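Local coordinates for ESAT-6/WXG100 secretion system protein (PDB 7JQE) that is a subunit of the bacterial type VIIb secretion system, here as an extracellular fragment, and probably takes part in exporting proteins such as toxins, at residues Phe135-Tyr146 with Ala158-Val167; Lys234-Lys245 with Asp434-Asn442. All coordinates share one frame; numbering follows the deposited sequence.

Contact 1 and contact 2 lie in two well-separated regions of one elongated chain: their centres are about 53 Å apart and their nearest atoms about 27 Å apart, so neither touches the other. The centre of contact 2 lies about 8 Å, and that of contact 1 about 53 Å, from the centre of the chain. They follow in series along the sequence. Contact 1 is local, its segments parted by 11 residues, whereas the segments of contact 2 are separated by 188 residues, an interval that includes the strands. In both, a loop lays apolar side chains on a helix, and a polar group at the margin meets 1,2-ethanediol, probably from the crystallisation liquor.

Contact 1 (Phe135-Tyr146 with Ala158-Val167); sequences FNSDLALDINSY and AIKIDLLNQV. With EDO (1,2-ethanediol), chain L; EDO (1,2-ethanediol), chain O; EDO (1,2-ethanediol), chain P.
Asp162 OD2 receives two hydrogen bonds, one from Tyr146 OH at 2.7 Å and one from O1 of a 1,2-ethanediol at 2.9 Å. The tyrosine hydroxyl arrives on the anti side of the carboxylate, 23° out of its plane. Ser145 OG donates to the same diol oxygen, giving a second link through the diol, which probably comes from the crystallisation liquor. Behind the hydroxyl, the Tyr146 ring lies between Ser145 CB over one face and Ile159 CG1 over the opposite one; the latter is a CH-pi contact 3.7 Å from the ring centroid, only 9° off its normal.

Farther along, Leu141 divides its branches: CD2 packs on Ile159 CG2 at 3.6 Å and on Leu163 CD2, while CD1 meets Gln166 OE1. Leu139 CD1 reaches Leu163 and Val167, and its CD2 lies beside Gln166 NE2. With CG2 anti to its carbonyl carbon (CG1 at chi1 174°), Val167 sets that methyl over the Phe135 face, 4.0 Å from the centroid. Tyr476 OH is hydrogen-bonded to Leu141 N and its side chain touches Leu163, while Thr480 touches Ile159. Together they pack the loop after helix 102-135 along helix 152-164, a helix-to-helix connection folded beside helix 462-491.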
loop_
_atom_site.group_PDB
_atom_site.type_symbol
_atom_site.label_atom_id
_atom_site.label_comp_id
_atom_site.label_asym_id
_atom_site.label_seq_id
_atom_site.Cartn_x
_atom_site.Cartn_y
_atom_site.Cartn_z
ATOM N N PHE A 135 -35.966 8.538 24.634
ATOM C CA PHE A 135 -35.730 9.973 24.634
ATOM C C PHE A 135 -34.501 10.386 25.426
ATOM O O PHE A 135 -34.087 11.546 25.329
ATOM C CB PHE A 135 -36.961 10.711 25.188
ATOM C CG PHE A 135 -38.232 10.425 24.434
ATOM C CD1 PHE A 135 -38.206 10.186 23.069
ATOM C CD2 PHE A 135 -39.454 10.385 25.093
ATOM C CE1 PHE A 135 -39.376 9.920 22.374
ATOM C CE2 PHE A 135 -40.624 10.121 24.406
ATOM C CZ PHE A 135 -40.586 9.887 23.046
ATOM N N ASN A 136 -33.920 9.483 26.212
ATOM C CA ASN A 136 -32.687 9.676 26.970
ATOM C C ASN A 136 -32.923 10.467 28.251
ATOM O O ASN A 136 -31.958 10.745 28.971
ATOM C CB ASN A 136 -31.591 10.368 26.144
ATOM C CG ASN A 136 -30.200 10.070 26.662
ATOM O OD1 ASN A 136 -29.954 9.012 27.242
ATOM N ND2 ASN A 136 -29.280 11.007 26.456
ATOM N N SER A 137 -34.160 10.845 28.559
ATOM C CA SER A 137 -34.501 11.458 29.836
ATOM C C SER A 137 -35.921 11.034 30.197
ATOM O O SER A 137 -36.529 10.201 29.518
ATOM C CB SER A 137 -34.349 12.983 29.773
ATOM O OG SER A 137 -35.329 13.557 28.928
ATOM N N ASP A 138 -36.451 11.605 31.272
ATOM C CA ASP A 138 -37.813 11.328 31.730
ATOM C C ASP A 138 -38.633 12.601 31.555
ATOM O O ASP A 138 -38.612 13.489 32.411
ATOM C CB ASP A 138 -37.817 10.853 33.179
ATOM C CG ASP A 138 -39.218 10.558 33.695
ATOM O OD1 ASP A 138 -40.181 10.644 32.903
ATOM O OD2 ASP A 138 -39.356 10.242 34.897
ATOM N N LEU A 139 -39.364 12.683 30.441
ATOM C CA LEU A 139 -40.140 13.887 30.161
ATOM C C LEU A 139 -41.254 14.098 31.178
ATOM O O LEU A 139 -41.597 15.246 31.485
ATOM C CB LEU A 139 -40.712 13.825 28.744
ATOM C CG LEU A 139 -39.677 13.898 27.616
ATOM C CD1 LEU A 139 -40.334 13.674 26.266
ATOM C CD2 LEU A 139 -38.963 15.237 27.644
ATOM N N ALA A 140 -41.816 13.020 31.716
ATOM C CA ALA A 140 -42.950 13.093 32.639
ATOM C C ALA A 140 -43.988 14.096 32.138
ATOM O O ALA A 140 -44.295 15.099 32.782
ATOM C CB ALA A 140 -42.495 13.443 34.054
ATOM N N LEU A 141 -44.518 13.805 30.952
ATOM C CA LEU A 141 -45.519 14.673 30.350
ATOM C C LEU A 141 -46.723 14.791 31.273
ATOM O O LEU A 141 -47.228 13.786 31.781
ATOM C CB LEU A 141 -45.937 14.123 28.988
ATOM C CG LEU A 141 -46.756 15.053 28.092
ATOM C CD1 LEU A 141 -45.916 16.244 27.664
ATOM C CD2 LEU A 141 -47.280 14.294 26.883
ATOM N N ASP A 142 -47.175 16.025 31.497
ATOM C CA ASP A 142 -48.271 16.293 32.423
ATOM C C ASP A 142 -49.610 16.050 31.730
ATOM O O ASP A 142 -49.945 16.726 30.751
ATOM C CB ASP A 142 -48.173 17.725 32.949
ATOM C CG ASP A 142 -49.399 18.147 33.723
ATOM O OD1 ASP A 142 -49.540 17.732 34.894
ATOM O OD2 ASP A 142 -50.224 18.898 33.158
ATOM N N ILE A 143 -50.381 15.090 32.247
ATOM C CA ILE A 143 -51.631 14.699 31.602
ATOM C C ILE A 143 -52.696 15.784 31.682
ATOM O O ILE A 143 -53.614 15.803 30.855
ATOM C CB ILE A 143 -52.181 13.398 32.218
ATOM C CG1 ILE A 143 -52.639 13.647 33.656
ATOM C CG2 ILE A 143 -51.135 12.295 32.165
ATOM C CD1 ILE A 143 -53.466 12.518 34.244
ATOM N N ASN A 144 -52.597 16.690 32.659
ATOM C CA ASN A 144 -53.676 17.640 32.920
ATOM C C ASN A 144 -54.113 18.393 31.670
ATOM O O ASN A 144 -55.299 18.700 31.514
ATOM C CB ASN A 144 -53.242 18.629 34.004
ATOM C CG ASN A 144 -54.066 19.900 33.998
ATOM O OD1 ASN A 144 -55.092 19.995 34.671
ATOM N ND2 ASN A 144 -53.617 20.891 33.235
ATOM N N SER A 145 -53.179 18.698 30.768
ATOM C CA SER A 145 -53.507 19.536 29.618
ATOM C C SER A 145 -54.510 18.865 28.688
ATOM O O SER A 145 -55.276 19.554 28.002
ATOM C CB SER A 145 -52.234 19.892 28.849
ATOM O OG SER A 145 -52.535 20.651 27.691
ATOM N N TYR A 146 -54.522 17.534 28.641
ATOM C CA TYR A 146 -55.374 16.790 27.725
ATOM C C TYR A 146 -56.569 16.154 28.417
ATOM O O TYR A 146 -57.402 15.536 27.744
ATOM C CB TYR A 146 -54.559 15.703 27.012
ATOM C CG TYR A 146 -53.113 16.083 26.770
ATOM C CD1 TYR A 146 -52.137 15.819 27.723
ATOM C CD2 TYR A 146 -52.725 16.706 25.592
ATOM C CE1 TYR A 146 -50.823 16.165 27.513
ATOM C CE2 TYR A 146 -51.408 17.059 25.372
ATOM C CZ TYR A 146 -50.462 16.784 26.335
ATOM O OH TYR A 146 -49.151 17.133 26.123
ATOM N N ALA A 158 -53.092 15.413 20.098
ATOM C CA ALA A 158 -52.568 16.522 20.888
ATOM C C ALA A 158 -51.320 16.114 21.665
ATOM O O ALA A 158 -50.375 16.901 21.790
ATOM C CB ALA A 158 -53.644 17.042 21.841
ATOM N N ILE A 159 -51.307 14.896 22.208
ATOM C CA ILE A 159 -50.141 14.425 22.949
ATOM C C ILE A 159 -48.946 14.280 22.018
ATOM O O ILE A 159 -47.842 14.749 22.317
ATOM C CB ILE A 159 -50.460 13.099 23.666
ATOM C CG1 ILE A 159 -51.600 13.295 24.671
ATOM C CG2 ILE A 159 -49.214 12.550 24.353
ATOM C CD1 ILE A 159 -52.121 12.008 25.286
ATOM N N LYS A 160 -49.153 13.633 20.870
ATOM C CA LYS A 160 -48.065 13.441 19.915
ATOM C C LYS A 160 -47.465 14.776 19.488
ATOM O O LYS A 160 -46.242 14.947 19.485
ATOM C CB LYS A 160 -48.574 12.658 18.705
ATOM C CG LYS A 160 -47.607 12.602 17.543
ATOM C CD LYS A 160 -48.069 11.596 16.502
ATOM C CE LYS A 160 -48.088 10.184 17.069
ATOM N NZ LYS A 160 -48.450 9.163 16.044
ATOM N N ILE A 161 -48.316 15.741 19.134
ATOM C CA ILE A 161 -47.822 17.042 18.692
ATOM C C ILE A 161 -46.997 17.705 19.787
ATOM O O ILE A 161 -46.001 18.385 19.508
ATOM C CB ILE A 161 -48.992 17.936 18.245
ATOM C CG1 ILE A 161 -49.642 17.367 16.983
ATOM C CG2 ILE A 161 -48.517 19.363 18.022
ATOM C CD1 ILE A 161 -50.774 18.210 16.448
ATOM N N ASP A 162 -47.393 17.522 21.049
ATOM C CA ASP A 162 -46.626 18.107 22.146
ATOM C C ASP A 162 -45.284 17.405 22.326
ATOM O O ASP A 162 -44.281 18.050 22.653
ATOM C CB ASP A 162 -47.433 18.060 23.443
ATOM C CG ASP A 162 -48.398 19.223 23.575
ATOM O OD1 ASP A 162 -48.124 20.297 22.999
ATOM O OD2 ASP A 162 -49.430 19.067 24.262
ATOM N N LEU A 163 -45.243 16.087 22.126
ATOM C CA LEU A 163 -43.993 15.356 22.312
ATOM C C LEU A 163 -42.987 15.682 21.215
ATOM O O LEU A 163 -41.788 15.811 21.486
ATOM C CB LEU A 163 -44.267 13.854 22.367
ATOM C CG LEU A 163 -44.929 13.365 23.656
ATOM C CD1 LEU A 163 -45.458 11.945 23.512
ATOM C CD2 LEU A 163 -43.946 13.454 24.811
ATOM N N LEU A 164 -43.453 15.824 19.972
ATOM C CA LEU A 164 -42.533 16.103 18.873
ATOM C C LEU A 164 -41.908 17.488 18.991
ATOM O O LEU A 164 -40.765 17.687 18.564
ATOM C CB LEU A 164 -43.252 15.954 17.533
ATOM C CG LEU A 164 -43.652 14.525 17.162
ATOM C CD1 LEU A 164 -44.407 14.494 15.846
ATOM C CD2 LEU A 164 -42.419 13.638 17.091
ATOM N N ASN A 165 -42.632 18.453 19.558
ATOM C CA ASN A 165 -42.078 19.781 19.795
ATOM C C ASN A 165 -41.264 19.857 21.078
ATOM O O ASN A 165 -40.800 20.945 21.437
ATOM C CB ASN A 165 -43.193 20.826 19.840
ATOM C CG ASN A 165 -43.799 21.090 18.478
ATOM O OD1 ASN A 165 -45.015 21.013 18.300
ATOM N ND2 ASN A 165 -42.950 21.407 17.507
ATOM N N GLN A 166 -41.082 18.735 21.772
ATOM C CA GLN A 166 -40.375 18.709 23.042
ATOM C C GLN A 166 -39.142 17.818 23.037
ATOM O O GLN A 166 -38.254 18.022 23.872
ATOM C CB GLN A 166 -41.322 18.247 24.164
ATOM C CG GLN A 166 -40.782 18.422 25.569
ATOM C CD GLN A 166 -41.827 18.132 26.637
ATOM O OE1 GLN A 166 -43.021 18.025 26.348
ATOM N NE2 GLN A 166 -41.378 18.004 27.879
ATOM N N VAL A 167 -39.055 16.853 22.128
ATOM C CA VAL A 167 -37.931 15.929 22.045
ATOM C C VAL A 167 -37.108 16.296 20.818
ATOM O O VAL A 167 -37.631 16.329 19.697
ATOM C CB VAL A 167 -38.402 14.468 21.974
ATOM C CG1 VAL A 167 -37.226 13.545 21.743
ATOM C CG2 VAL A 167 -39.130 14.089 23.249
HETATM C C1 EDO L . -51.056 22.197 24.072
HETATM O O1 EDO L . -50.961 21.330 25.207
HETATM C C2 EDO L . -52.482 22.177 23.532
HETATM O O2 EDO L . -52.585 23.071 22.417
HETATM C C1 EDO O . -58.196 21.823 34.833
HETATM O O1 EDO O . -57.623 20.930 33.869
HETATM C C2 EDO O . -58.519 23.158 34.169
HETATM O O2 EDO O . -58.897 24.119 35.162
HETATM C C1 EDO P . -54.211 19.944 38.947
HETATM O O1 EDO P . -53.439 20.501 37.875
HETATM C C2 EDO P . -55.700 20.102 38.656
HETATM O O2 EDO P . -56.076 19.316 37.519
#

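Contact 2 (Lys234-Lys245 with Asp434-Asn442); sequences KLALLGKYKSAK and DLSQIDITN. With EDO (1,2-ethanediol), chain M; EDO (1,2-ethanediol), chain Y; EDO (1,2-ethanediol), chain F; EDO (1,2-ethanediol), chain U.
Ile440 CG2 meets Ala244 CB at 3.6 Å and also approaches Tyr241 CD1, forming the apolar centre between helix and loop. CG2, anti to the backbone N of Ile440, points at Ala244, and the CG1 branch (chi1 -53°) carries Ile440 CD1 to within 4.4 Å of Leu237 CD1. Leu237 CD2 meets Leu435 CD1 at 4.1 Å, their side chains crossing at about a right angle. Leu435 CD1 also rests 3.9 Å from Lys234 CG, so the lysine's aliphatic part extends the apolar surface. At the other end, Thr441 CG2 packs on Ala244 CB.

Toward the polar edge, the extended chain of Lys240 carries NZ to the loop backbone. Lys240 NZ makes one weak hydrogen bond across the contact, to Ile438 O at 3.4 Å; Ser436 O is nearer, but poorly angled. Residues 439-442 form an Asx motif: Asn442 N donates to Asp439 OD1 at 3.1 Å with an N-H...O angle of 170°, from above the carboxylate plane. Lys245 NZ and Ile440 O share a diol oxygen, the lysine bond being weak.

Lys234 NZ forms a salt bridge with Asp417 of helix 396-427. Helix 225-244 packs against the 434-442 loop and also against helices 396-427 and 191-200: Leu237 and Tyr241 touch the former, Tyr241 the latter.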
loop_
_atom_site.group_PDB
_atom_site.type_symbol
_atom_site.label_atom_id
_atom_site.label_comp_id
_atom_site.label_asym_id
_atom_site.label_seq_id
_atom_site.Cartn_x
_atom_site.Cartn_y
_atom_site.Cartn_z
ATOM N N LYS A 234 9.497 8.407 2.098
ATOM C CA LYS A 234 9.033 7.075 2.465
ATOM C C LYS A 234 9.867 6.495 3.595
ATOM O O LYS A 234 9.330 5.862 4.512
ATOM C CB LYS A 234 9.056 6.163 1.243
ATOM C CG LYS A 234 8.306 6.755 0.075
ATOM C CD LYS A 234 8.263 5.822 -1.108
ATOM C CE LYS A 234 7.464 6.442 -2.238
ATOM N NZ LYS A 234 7.437 5.575 -3.445
ATOM N N LEU A 235 11.185 6.707 3.556
ATOM C CA LEU A 235 12.032 6.234 4.648
ATOM C C LEU A 235 11.689 6.940 5.949
ATOM O O LEU A 235 11.719 6.328 7.023
ATOM C CB LEU A 235 13.506 6.439 4.306
ATOM C CG LEU A 235 14.071 5.447 3.300
ATOM C CD1 LEU A 235 15.410 5.940 2.767
ATOM C CD2 LEU A 235 14.208 4.089 3.974
ATOM N N ALA A 236 11.377 8.237 5.876
ATOM C CA ALA A 236 10.975 8.960 7.078
ATOM C C ALA A 236 9.711 8.356 7.674
ATOM O O ALA A 236 9.592 8.233 8.900
ATOM C CB ALA A 236 10.771 10.441 6.762
ATOM N N LEU A 237 8.770 7.950 6.817
ATOM C CA LEU A 237 7.522 7.363 7.294
ATOM C C LEU A 237 7.760 6.002 7.932
ATOM O O LEU A 237 7.211 5.705 9.001
ATOM C CB LEU A 237 6.523 7.254 6.140
ATOM C CG LEU A 237 5.211 6.513 6.412
ATOM C CD1 LEU A 237 4.450 7.151 7.564
ATOM C CD2 LEU A 237 4.343 6.456 5.155
ATOM N N LEU A 238 8.578 5.156 7.293
ATOM C CA LEU A 238 8.918 3.873 7.899
ATOM C C LEU A 238 9.548 4.065 9.270
ATOM O O LEU A 238 9.395 3.212 10.152
ATOM C CB LEU A 238 9.861 3.088 6.990
ATOM C CG LEU A 238 9.339 2.774 5.588
ATOM C CD1 LEU A 238 10.424 2.101 4.755
ATOM C CD2 LEU A 238 8.119 1.895 5.679
ATOM N N GLY A 239 10.266 5.171 9.467
ATOM C CA GLY A 239 10.806 5.458 10.784
ATOM C C GLY A 239 9.717 5.747 11.798
ATOM O O GLY A 239 9.770 5.264 12.932
ATOM N N LYS A 240 8.712 6.536 11.403
ATOM C CA LYS A 240 7.599 6.820 12.303
ATOM C C LYS A 240 6.911 5.536 12.739
ATOM O O LYS A 240 6.612 5.350 13.927
ATOM C CB LYS A 240 6.594 7.753 11.625
ATOM C CG LYS A 240 6.821 9.230 11.878
ATOM C CD LYS A 240 5.690 10.050 11.277
ATOM C CE LYS A 240 5.899 11.539 11.505
ATOM N NZ LYS A 240 5.068 12.368 10.585
ATOM N N TYR A 241 6.663 4.632 11.792
ATOM C CA TYR A 241 6.005 3.374 12.118
ATOM C C TYR A 241 6.881 2.512 13.021
ATOM O O TYR A 241 6.402 1.962 14.021
ATOM C CB TYR A 241 5.659 2.635 10.831
ATOM C CG TYR A 241 4.716 1.476 11.022
ATOM C CD1 TYR A 241 3.337 1.650 10.916
ATOM C CD2 TYR A 241 5.199 0.206 11.295
ATOM C CE1 TYR A 241 2.468 0.587 11.079
ATOM C CE2 TYR A 241 4.337 -0.860 11.461
ATOM C CZ TYR A 241 2.972 -0.665 11.355
ATOM O OH TYR A 241 2.118 -1.731 11.521
ATOM N N LYS A 242 8.169 2.385 12.685
ATOM C CA LYS A 242 9.075 1.586 13.504
ATOM C C LYS A 242 9.157 2.128 14.921
ATOM O O LYS A 242 9.245 1.361 15.886
ATOM C CB LYS A 242 10.467 1.550 12.875
ATOM C CG LYS A 242 11.555 1.030 13.807
ATOM C CD LYS A 242 12.943 1.359 13.266
ATOM C CE LYS A 242 14.039 0.832 14.178
ATOM N NZ LYS A 242 14.034 -0.653 14.244
ATOM N N SER A 243 9.135 3.452 15.066
ATOM C CA SER A 243 9.192 4.048 16.396
ATOM C C SER A 243 7.855 3.937 17.132
ATOM O O SER A 243 7.838 3.825 18.362
ATOM C CB SER A 243 9.627 5.506 16.288
ATOM O OG SER A 243 9.759 6.081 17.571
ATOM N N ALA A 244 6.729 3.964 16.409
ATOM C CA ALA A 244 5.425 3.860 17.060
ATOM C C ALA A 244 5.152 2.434 17.523
ATOM O O ALA A 244 4.728 2.210 18.663
ATOM C CB ALA A 244 4.318 4.337 16.116
ATOM N N LYS A 245 5.360 1.460 16.643
ATOM C CA LYS A 245 5.314 0.057 17.019
ATOM C C LYS A 245 6.695 -0.351 17.525
ATOM O O LYS A 245 7.550 0.493 17.807
ATOM C CB LYS A 245 4.861 -0.792 15.834
ATOM C CG LYS A 245 3.600 -0.291 15.155
ATOM C CD LYS A 245 2.356 -0.871 15.811
ATOM C CE LYS A 245 1.090 -0.284 15.211
ATOM N NZ LYS A 245 0.972 1.158 15.544
ATOM N N ASP A 434 1.108 13.699 1.238
ATOM C CA ASP A 434 2.184 14.319 2.014
ATOM C C ASP A 434 2.477 13.432 3.220
ATOM O O ASP A 434 1.877 13.568 4.287
ATOM C CB ASP A 434 1.802 15.733 2.433
ATOM C CG ASP A 434 2.926 16.450 3.148
ATOM O OD1 ASP A 434 4.010 15.849 3.316
ATOM O OD2 ASP A 434 2.725 17.615 3.542
ATOM N N LEU A 435 3.436 12.517 3.047
ATOM C CA LEU A 435 3.686 11.486 4.047
ATOM C C LEU A 435 4.106 12.065 5.391
ATOM O O LEU A 435 3.898 11.419 6.424
ATOM C CB LEU A 435 4.751 10.512 3.530
ATOM C CG LEU A 435 4.407 9.823 2.204
ATOM C CD1 LEU A 435 5.424 8.732 1.884
ATOM C CD2 LEU A 435 2.997 9.255 2.258
ATOM N N SER A 436 4.677 13.272 5.413
ATOM C CA SER A 436 5.090 13.849 6.688
ATOM C C SER A 436 3.908 14.118 7.612
ATOM O O SER A 436 4.097 14.202 8.831
ATOM C CB SER A 436 5.880 15.139 6.458
ATOM O OG SER A 436 5.199 16.012 5.575
ATOM N N GLN A 437 2.698 14.247 7.066
ATOM C CA GLN A 437 1.519 14.581 7.856
ATOM C C GLN A 437 0.847 13.367 8.477
ATOM O O GLN A 437 -0.083 13.537 9.270
ATOM C CB GLN A 437 0.496 15.324 6.988
ATOM C CG GLN A 437 1.018 16.619 6.400
ATOM C CD GLN A 437 1.525 17.563 7.470
ATOM O OE1 GLN A 437 0.745 18.116 8.246
ATOM N NE2 GLN A 437 2.840 17.742 7.527
ATOM N N ILE A 438 1.284 12.158 8.143
ATOM C CA ILE A 438 0.612 10.945 8.595
ATOM C C ILE A 438 1.070 10.619 10.011
ATOM O O ILE A 438 2.269 10.486 10.273
ATOM C CB ILE A 438 0.884 9.777 7.637
ATOM C CG1 ILE A 438 0.381 10.137 6.233
ATOM C CG2 ILE A 438 0.233 8.500 8.148
ATOM C CD1 ILE A 438 0.463 9.009 5.240
ATOM N N ASP A 439 0.113 10.488 10.927
ATOM C CA ASP A 439 0.388 10.187 12.327
ATOM C C ASP A 439 0.038 8.729 12.601
ATOM O O ASP A 439 -1.019 8.252 12.178
ATOM C CB ASP A 439 -0.412 11.118 13.242
ATOM C CG ASP A 439 0.024 11.031 14.695
ATOM O OD1 ASP A 439 0.226 9.906 15.201
ATOM O OD2 ASP A 439 0.162 12.096 15.336
ATOM N N ILE A 440 0.922 8.024 13.300
ATOM C CA ILE A 440 0.760 6.593 13.549
ATOM C C ILE A 440 0.183 6.320 14.933
ATOM O O ILE A 440 -0.808 5.603 15.067
ATOM C CB ILE A 440 2.103 5.858 13.350
ATOM C CG1 ILE A 440 2.702 6.197 11.982
ATOM C CG2 ILE A 440 1.902 4.357 13.477
ATOM C CD1 ILE A 440 1.857 5.763 10.820
ATOM N N THR A 441 0.793 6.884 15.982
ATOM C CA THR A 441 0.355 6.577 17.341
ATOM C C THR A 441 -1.091 7.002 17.572
ATOM O O THR A 441 -1.838 6.320 18.283
ATOM C CB THR A 441 1.275 7.249 18.363
ATOM O OG1 THR A 441 1.422 8.638 18.040
ATOM C CG2 THR A 441 2.642 6.584 18.372
ATOM N N ASN A 442 -1.504 8.125 16.978
ATOM C CA ASN A 442 -2.861 8.656 17.098
ATOM C C ASN A 442 -3.451 8.799 15.700
ATOM O O ASN A 442 -3.443 9.897 15.119
ATOM C CB ASN A 442 -2.867 9.987 17.846
ATOM C CG ASN A 442 -2.436 9.838 19.293
ATOM O OD1 ASN A 442 -1.466 10.456 19.730
ATOM N ND2 ASN A 442 -3.155 9.008 20.045
HETATM C C1 EDO M . -2.292 1.351 15.483
HETATM O O1 EDO M . -3.439 0.785 14.832
HETATM C C2 EDO M . -2.553 2.821 15.801
HETATM O O2 EDO M . -1.449 3.376 16.529
HETATM C C1 EDO Y . 6.866 -0.392 21.287
HETATM O O1 EDO Y . 6.493 -1.770 21.172
HETATM C C2 EDO Y . 5.618 0.486 21.281
HETATM O O2 EDO Y . 5.985 1.851 21.515
HETATM C C1 EDO F . 6.632 8.115 -6.343
HETATM O O1 EDO F . 6.492 8.488 -4.966
HETATM C C2 EDO F . 5.579 7.074 -6.711
HETATM O O2 EDO F . 5.763 5.902 -5.907
HETATM C C1 EDO U . 12.511 -1.211 18.194
HETATM O O1 EDO U . 12.227 -0.881 16.828
HETATM C C2 EDO U . 13.125 0.011 18.866
HETATM O O2 EDO U . 12.724 1.186 18.147
#